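Local coordinates for protein dehydroquinate synthase (Thermus thermophilus, PDB 1UJN) that probably catalyses the conversion of DAHP to 3-dehydroquinate with release of phosphate, using NAD and a divalent zinc or cobalt ion, at residues A[171-176]-A[229-234]. Residues are numbered along the deposited sequence; the frame is centred on the assembly and turned at random.
Sequences LVEAFK and LGHTLG
Lys176 reaches across from helix 164-181 to Leu229 and His231, where the helix 231-240 begins, and the contact builds part of the predicted zinc site of dehydroquinate synthase, in its helical C-terminal domain. It illustrates how a second-shell lysine can hold one presumed metal ligand by a salt bridge while packing against another from a separate helix. From a CB pointing toward 229-234, the lysine chain sets out with CG anti to the backbone N (chi1 -175°), and CG packs 4.1 Å from Leu229 CB. The lysine and leucine side chains run alongside one another, pointing opposite ways. CD rests 3.5 Å from Leu229 O, and a turn at chi3 (67°) then bends the chain so that CE lies 4.1 Å from His231 CE1. At the tip, NZ comes within 3.3 Å of the same CE1, obliquely to the ring. It also makes a salt bridge of 3.1 Å to Glu173 OE2, entering from above the carboxylate plane (60° out of it), and a hydrogen bond to Leu227 O. With an alanine here, Glu173 OE2 would lose its ammonium mate and the carboxylate would probably be freer to turn away from the presumed metal site. Glu173 OE2 itself lies at the edge of the imidazole, 3.8 Å from His231 CE1, while OE1 accepts a 2.6 Å hydrogen bond from a water near His231 NE2; the water's approach to the ring is too short to be trusted. Together with His247, whose ring meets that of His231, these two side chains probably form the metal site; no metal is modelled between Glu173 and His231, where that water lies. The imidazole's rotation is held through its other nitrogen: His231 ND1 donates a 3.0 Å hydrogen bond to Leu229 O, which lies in the ring plane.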
ATOM      1  N   LEU A 171      -4.954  -1.939 -29.136  1.00 29.90           N
ATOM      2  CA  LEU A 171      -5.763  -1.071 -29.974  1.00 29.26           C
ATOM      3  C   LEU A 171      -7.247  -1.246 -29.658  1.00 30.71           C
ATOM      4  O   LEU A 171      -8.045  -0.354 -29.919  1.00 27.74           O
ATOM      5  CB  LEU A 171      -5.491  -1.346 -31.455  1.00 29.63           C
ATOM      6  CG  LEU A 171      -4.024  -1.166 -31.866  1.00 32.17           C
ATOM      7  CD1 LEU A 171      -3.923  -1.087 -33.381  1.00 31.17           C
ATOM      8  CD2 LEU A 171      -3.460   0.095 -31.242  1.00 31.50           C
ATOM      9  N   VAL A 172      -7.611  -2.397 -29.094  1.00 29.94           N
ATOM     10  CA  VAL A 172      -9.004  -2.653 -28.733  1.00 29.31           C
ATOM     11  C   VAL A 172      -9.407  -1.710 -27.604  1.00 29.39           C
ATOM     12  O   VAL A 172     -10.503  -1.148 -27.611  1.00 29.90           O
ATOM     13  CB  VAL A 172      -9.213  -4.113 -28.260  1.00 28.72           C
ATOM     14  CG1 VAL A 172     -10.613  -4.279 -27.662  1.00 27.08           C
ATOM     15  CG2 VAL A 172      -9.029  -5.065 -29.431  1.00 29.53           C
ATOM     16  N   GLU A 173      -8.508  -1.537 -26.640  1.00 28.37           N
ATOM     17  CA  GLU A 173      -8.757  -0.664 -25.505  1.00 29.29           C
ATOM     18  C   GLU A 173      -8.921   0.782 -25.979  1.00 28.53           C
ATOM     19  O   GLU A 173      -9.730   1.535 -25.434  1.00 28.79           O
ATOM     20  CB  GLU A 173      -7.596  -0.754 -24.515  1.00 32.54           C
ATOM     21  CG  GLU A 173      -8.020  -0.787 -23.053  1.00 38.17           C
ATOM     22  CD  GLU A 173      -8.744  -2.073 -22.678  1.00 39.44           C
ATOM     23  OE1 GLU A 173      -8.085  -3.011 -22.182  1.00 42.36           O
ATOM     24  OE2 GLU A 173      -9.971  -2.150 -22.886  1.00 41.18           O
ATOM     25  N   ALA A 174      -8.144   1.165 -26.990  1.00 26.59           N
ATOM     26  CA  ALA A 174      -8.217   2.516 -27.541  1.00 24.75           C
ATOM     27  C   ALA A 174      -9.588   2.681 -28.203  1.00 25.23           C
ATOM     28  O   ALA A 174     -10.246   3.717 -28.070  1.00 24.64           O
ATOM     29  CB  ALA A 174      -7.105   2.723 -28.566  1.00 25.22           C
ATOM     30  N   PHE A 175     -10.001   1.642 -28.918  1.00 24.60           N
ATOM     31  CA  PHE A 175     -11.285   1.609 -29.606  1.00 25.64           C
ATOM     32  C   PHE A 175     -12.381   1.832 -28.570  1.00 25.29           C
ATOM     33  O   PHE A 175     -13.336   2.574 -28.801  1.00 26.21           O
ATOM     34  CB  PHE A 175     -11.468   0.242 -30.269  1.00 26.14           C
ATOM     35  CG  PHE A 175     -12.731   0.113 -31.069  1.00 28.45           C
ATOM     36  CD1 PHE A 175     -12.720   0.310 -32.447  1.00 28.35           C
ATOM     37  CD2 PHE A 175     -13.931  -0.213 -30.448  1.00 29.11           C
ATOM     38  CE1 PHE A 175     -13.889   0.183 -33.200  1.00 29.52           C
ATOM     39  CE2 PHE A 175     -15.108  -0.344 -31.190  1.00 28.68           C
ATOM     40  CZ  PHE A 175     -15.084  -0.145 -32.569  1.00 29.09           C
ATOM     41  N   LYS A 176     -12.235   1.172 -27.427  1.00 25.39           N
ATOM     42  CA  LYS A 176     -13.194   1.292 -26.335  1.00 26.31           C
ATOM     43  C   LYS A 176     -13.294   2.755 -25.883  1.00 27.68           C
ATOM     44  O   LYS A 176     -14.397   3.271 -25.664  1.00 26.18           O
ATOM     45  CB  LYS A 176     -12.754   0.413 -25.168  1.00 25.76           C
ATOM     46  CG  LYS A 176     -13.744   0.353 -24.013  1.00 25.37           C
ATOM     47  CD  LYS A 176     -13.124  -0.340 -22.805  1.00 28.07           C
ATOM     48  CE  LYS A 176     -11.988   0.497 -22.223  1.00 30.24           C
ATOM     49  NZ  LYS A 176     -11.429  -0.111 -20.983  1.00 29.79           N
ATOM     50  N   LEU A 229     -16.794  -0.655 -20.054  1.00 30.85           N
ATOM     51  CA  LEU A 229     -17.575  -1.030 -21.230  1.00 30.56           C
ATOM     52  C   LEU A 229     -17.026  -2.334 -21.813  1.00 31.35           C
ATOM     53  O   LEU A 229     -15.834  -2.436 -22.098  1.00 31.03           O
ATOM     54  CB  LEU A 229     -17.497   0.079 -22.284  1.00 30.75           C
ATOM     55  CG  LEU A 229     -18.163  -0.160 -23.644  1.00 29.95           C
ATOM     56  CD1 LEU A 229     -19.677  -0.316 -23.479  1.00 29.53           C
ATOM     57  CD2 LEU A 229     -17.842   1.006 -24.566  1.00 29.56           C
ATOM     58  N   GLY A 230     -17.903  -3.323 -21.977  1.00 32.47           N
ATOM     59  CA  GLY A 230     -17.499  -4.607 -22.530  1.00 33.22           C
ATOM     60  C   GLY A 230     -16.763  -5.527 -21.568  1.00 35.25           C
ATOM     61  O   GLY A 230     -16.392  -6.644 -21.934  1.00 34.63           O
ATOM     62  N   HIS A 231     -16.566  -5.074 -20.334  1.00 34.44           N
ATOM     63  CA  HIS A 231     -15.845  -5.870 -19.343  1.00 35.48           C
ATOM     64  C   HIS A 231     -16.674  -6.865 -18.532  1.00 33.84           C
ATOM     65  O   HIS A 231     -16.118  -7.799 -17.955  1.00 33.31           O
ATOM     66  CB  HIS A 231     -15.086  -4.950 -18.384  1.00 37.36           C
ATOM     67  CG  HIS A 231     -13.844  -4.352 -18.973  1.00 39.84           C
ATOM     68  ND1 HIS A 231     -13.862  -3.537 -20.087  1.00 40.43           N
ATOM     69  CD2 HIS A 231     -12.547  -4.445 -18.597  1.00 40.42           C
ATOM     70  CE1 HIS A 231     -12.630  -3.152 -20.369  1.00 41.10           C
ATOM     71  NE2 HIS A 231     -11.812  -3.689 -19.480  1.00 41.62           N
ATOM     72  N   THR A 232     -17.988  -6.677 -18.477  1.00 33.12           N
ATOM     73  CA  THR A 232     -18.835  -7.597 -17.720  1.00 31.75           C
ATOM     74  C   THR A 232     -18.830  -8.967 -18.395  1.00 31.50           C
ATOM     75  O   THR A 232     -18.591  -9.990 -17.749  1.00 32.16           O
ATOM     76  CB  THR A 232     -20.288  -7.078 -17.615  1.00 34.26           C
ATOM     77  OG1 THR A 232     -20.290  -5.787 -16.990  1.00 35.39           O
ATOM     78  CG2 THR A 232     -21.132  -8.029 -16.776  1.00 33.50           C
ATOM     79  N   LEU A 233     -19.091  -8.990 -19.699  1.00 29.39           N
ATOM     80  CA  LEU A 233     -19.074 -10.251 -20.424  1.00 29.46           C
ATOM     81  C   LEU A 233     -17.623 -10.668 -20.636  1.00 28.19           C
ATOM     82  O   LEU A 233     -17.290 -11.853 -20.561  1.00 27.40           O
ATOM     83  CB  LEU A 233     -19.779 -10.116 -21.780  1.00 28.26           C
ATOM     84  CG  LEU A 233     -19.746 -11.404 -22.614  1.00 29.88           C
ATOM     85  CD1 LEU A 233     -20.409 -12.534 -21.838  1.00 30.44           C
ATOM     86  CD2 LEU A 233     -20.443 -11.187 -23.943  1.00 29.46           C
ATOM     87  N   GLY A 234     -16.759  -9.688 -20.890  1.00 27.83           N
ATOM     88  CA  GLY A 234     -15.353  -9.977 -21.108  1.00 27.89           C
ATOM     89  C   GLY A 234     -14.757 -10.760 -19.955  1.00 29.65           C
ATOM     90  O   GLY A 234     -14.083 -11.770 -20.150  1.00 29.50           O
TER
HETATM   91  O   HOH W   1      -9.440  -3.459 -19.981  1.00 34.40           O